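Local coordinates for protein fructose-bisphosphate aldolase class I (Thermoproteus tenax, PDB 1W8S) that is a class I aldolase of the DeoC/LacD family, an enzyme with a TIM-barrel fold that forms an assembly of five chains, at residues Y163-A168 / M176-T181. The protein carries 2 engineered substitutions. Numbering follows the deposited sequence.
Sequences YAARIA and MKIKYT. With FBP (1,6-di-O-phosphono-beta-D-fructofuranose), chain O.
Met176 places CG between its backbone N and carbonyl carbon (chi1 71°), runs straight on to SD, then bends at chi3 (77°). This carries SD and CE over the helix backbone between Ala165 and Ala168. CE lies 3.3 Å from the carbonyl O of Ala165 and 3.8 Å from CB of Ala168. SD lies 3.8 Å from CB of Ala165. Ile178 sets CG1 in the same position. Its CD1 comes within 3.9 Å of CB of Ala165, while its CG2 branch faces CB of Ala164 at 4.2 Å. Ala165 thus meets both Met176 and Ile178. The small methyls of the three alanines are consistent with the close approach, 8.6 Å between segment axes that run nearly antiparallel at 166°. Helix 158-171 here packs on the strand that follows it, in the beta-alpha-beta unit 141-145, 158-171, 175-179 of the TIM barrel. Ile178 also touches Phe187 and Ala190 of helix 184-193. The alternate residues Lys177 and Lys179 turn their ends away from the helix, to the ligand. Lys177 NZ reaches O2 and O3 of FBP, both at 2.5 Å, which is short for hydrogen bonds. Lys179 NZ is 2.8 Å from the phosphate oxygen O6P. Glu155 forms a salt bridge with Lys179. The contact between helix and strand is therefore buried and apolar, while the other side of segment 176-181 presents NZ of Lys177 and Lys179 to the bound FBP.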
loop_
_atom_site.group_PDB
_atom_site.type_symbol
_atom_site.label_atom_id
_atom_site.label_comp_id
_atom_site.label_asym_id
_atom_site.label_seq_id
_atom_site.Cartn_x
_atom_site.Cartn_y
_atom_site.Cartn_z
ATOM N N TYR E 163 -18.020 17.848 -15.319
ATOM C CA TYR E 163 -17.754 16.799 -14.300
ATOM C C TYR E 163 -16.479 17.175 -13.553
ATOM O O TYR E 163 -16.428 17.152 -12.312
ATOM C CB TYR E 163 -17.677 15.410 -14.935
ATOM C CG TYR E 163 -18.103 14.209 -14.067
ATOM C CD1 TYR E 163 -18.493 13.011 -14.668
ATOM C CD2 TYR E 163 -18.105 14.268 -12.663
ATOM C CE1 TYR E 163 -18.880 11.893 -13.892
ATOM C CE2 TYR E 163 -18.500 13.167 -11.884
ATOM C CZ TYR E 163 -18.876 11.986 -12.489
ATOM O OH TYR E 163 -19.241 10.896 -11.702
ATOM N N ALA E 164 -15.468 17.609 -14.290
ATOM C CA ALA E 164 -14.193 17.945 -13.692
ATOM C C ALA E 164 -14.406 19.024 -12.630
ATOM O O ALA E 164 -13.875 18.955 -11.531
ATOM C CB ALA E 164 -13.244 18.432 -14.746
ATOM N N ALA E 165 -15.178 20.031 -12.992
ATOM C CA ALA E 165 -15.419 21.171 -12.141
ATOM C C ALA E 165 -16.197 20.744 -10.896
ATOM O O ALA E 165 -15.878 21.153 -9.776
ATOM C CB ALA E 165 -16.196 22.228 -12.915
ATOM N N ARG E 166 -17.215 19.922 -11.082
ATOM C CA ARG E 166 -18.075 19.576 -9.954
ATOM C C ARG E 166 -17.234 18.733 -8.971
ATOM O O ARG E 166 -17.344 18.918 -7.759
ATOM C CB ARG E 166 -19.328 18.808 -10.365
ATOM C CG ARG E 166 -20.285 18.548 -9.188
ATOM C CD ARG E 166 -20.595 19.779 -8.351
ATOM N NE ARG E 166 -21.702 19.547 -7.433
ATOM C CZ ARG E 166 -22.758 20.346 -7.286
ATOM N NH1 ARG E 166 -22.889 21.486 -7.972
ATOM N NH2 ARG E 166 -23.702 20.006 -6.447
ATOM N N ILE E 167 -16.421 17.816 -9.486
ATOM C CA ILE E 167 -15.590 16.953 -8.608
ATOM C C ILE E 167 -14.671 17.804 -7.726
ATOM O O ILE E 167 -14.502 17.541 -6.542
ATOM C CB ILE E 167 -14.760 15.968 -9.421
ATOM C CG1 ILE E 167 -15.634 14.920 -10.080
ATOM C CG2 ILE E 167 -13.760 15.235 -8.509
ATOM C CD1 ILE E 167 -14.970 14.230 -11.267
ATOM N N ALA E 168 -14.099 18.858 -8.296
ATOM C CA ALA E 168 -13.197 19.713 -7.551
ATOM C C ALA E 168 -13.921 20.403 -6.399
ATOM O O ALA E 168 -13.423 20.455 -5.287
ATOM C CB ALA E 168 -12.543 20.697 -8.463
ATOM N N MET E 176 -10.102 26.147 -8.528
ATOM C CA MET E 176 -9.835 25.014 -9.409
ATOM C C MET E 176 -9.322 25.455 -10.771
ATOM O O MET E 176 -9.557 26.593 -11.206
ATOM C CB MET E 176 -11.091 24.143 -9.576
ATOM C CG MET E 176 -12.212 24.783 -10.410
ATOM S SD MET E 176 -13.693 23.720 -10.536
ATOM C CE MET E 176 -14.374 24.002 -8.920
ATOM N N LYS E 177 -8.662 24.523 -11.442
ATOM C CA LYS E 177 -8.173 24.684 -12.790
ATOM C C LYS E 177 -8.751 23.569 -13.623
ATOM O O LYS E 177 -8.674 22.408 -13.238
ATOM C CB LYS E 177 -6.654 24.613 -12.803
ATOM C CG LYS E 177 -6.035 24.555 -14.179
ATOM C CD LYS E 177 -4.512 24.912 -14.162
ATOM C CE LYS E 177 -3.657 23.899 -13.402
ATOM N NZ LYS E 177 -2.212 23.893 -13.799
ATOM N N ILE E 178 -9.394 23.912 -14.730
ATOM C CA ILE E 178 -10.007 22.931 -15.625
ATOM C C ILE E 178 -9.780 23.352 -17.078
ATOM O O ILE E 178 -9.439 24.502 -17.340
ATOM C CB ILE E 178 -11.527 22.769 -15.357
ATOM C CG1 ILE E 178 -12.280 24.067 -15.672
ATOM C CG2 ILE E 178 -11.783 22.297 -13.924
ATOM C CD1 ILE E 178 -13.751 23.967 -15.476
ATOM N N LYS E 179 -9.989 22.420 -18.003
ATOM C CA LYS E 179 -9.825 22.670 -19.437
ATOM C C LYS E 179 -11.031 23.405 -20.010
ATOM O O LYS E 179 -12.159 23.229 -19.573
ATOM C CB LYS E 179 -9.617 21.327 -20.189
ATOM C CG LYS E 179 -8.273 20.645 -19.789
ATOM C CD LYS E 179 -7.838 19.503 -20.722
ATOM C CE LYS E 179 -6.352 19.188 -20.485
ATOM N NZ LYS E 179 -5.783 18.084 -21.338
ATOM N N TYR E 180 -10.776 24.218 -21.020
ATOM C CA TYR E 180 -11.811 24.926 -21.735
ATOM C C TYR E 180 -12.538 23.982 -22.697
ATOM O O TYR E 180 -11.906 23.131 -23.337
ATOM C CB TYR E 180 -11.159 26.087 -22.518
ATOM C CG TYR E 180 -12.125 27.047 -23.156
ATOM C CD1 TYR E 180 -13.236 27.520 -22.464
ATOM C CD2 TYR E 180 -11.915 27.521 -24.449
ATOM C CE1 TYR E 180 -14.130 28.401 -23.041
ATOM C CE2 TYR E 180 -12.820 28.416 -25.040
ATOM C CZ TYR E 180 -13.926 28.847 -24.323
ATOM O OH TYR E 180 -14.833 29.733 -24.887
ATOM N N THR E 181 -13.865 24.138 -22.793
ATOM C CA THR E 181 -14.675 23.377 -23.741
ATOM C C THR E 181 -14.601 23.894 -25.182
ATOM O O THR E 181 -15.041 23.206 -26.109
ATOM C CB THR E 181 -16.154 23.380 -23.311
ATOM O OG1 THR E 181 -16.625 24.744 -23.114
ATOM C CG2 THR E 181 -16.307 22.634 -21.960
HETATM P P1 FBP O . -0.570 25.464 -20.162
HETATM O O1P FBP O . 0.756 25.416 -20.815
HETATM O O2P FBP O . -1.330 26.818 -20.300
HETATM O O3P FBP O . -1.531 24.371 -20.644
HETATM O O1 FBP O . -0.306 25.251 -18.605
HETATM C C1 FBP O . -1.378 25.118 -17.696
HETATM C C2 FBP O . -1.412 23.676 -17.168
HETATM O O2 FBP O . -2.549 23.498 -16.295
HETATM C C3 FBP O . -0.137 23.252 -16.427
HETATM O O3 FBP O . -0.037 23.720 -15.091
HETATM C C4 FBP O . -0.243 21.731 -16.529
HETATM O O4 FBP O . 0.982 21.030 -16.396
HETATM C C5 FBP O . -0.783 21.562 -17.942
HETATM O O5 FBP O . -1.566 22.733 -18.231
HETATM C C6 FBP O . -1.616 20.290 -18.048
HETATM O O6 FBP O . -2.182 20.221 -19.345
HETATM P P2 FBP O . -1.939 18.933 -20.295
HETATM O O4P FBP O . -1.830 19.459 -21.707
HETATM O O5P FBP O . -0.711 18.161 -19.810
HETATM O O6P FBP O . -3.195 18.043 -20.326
#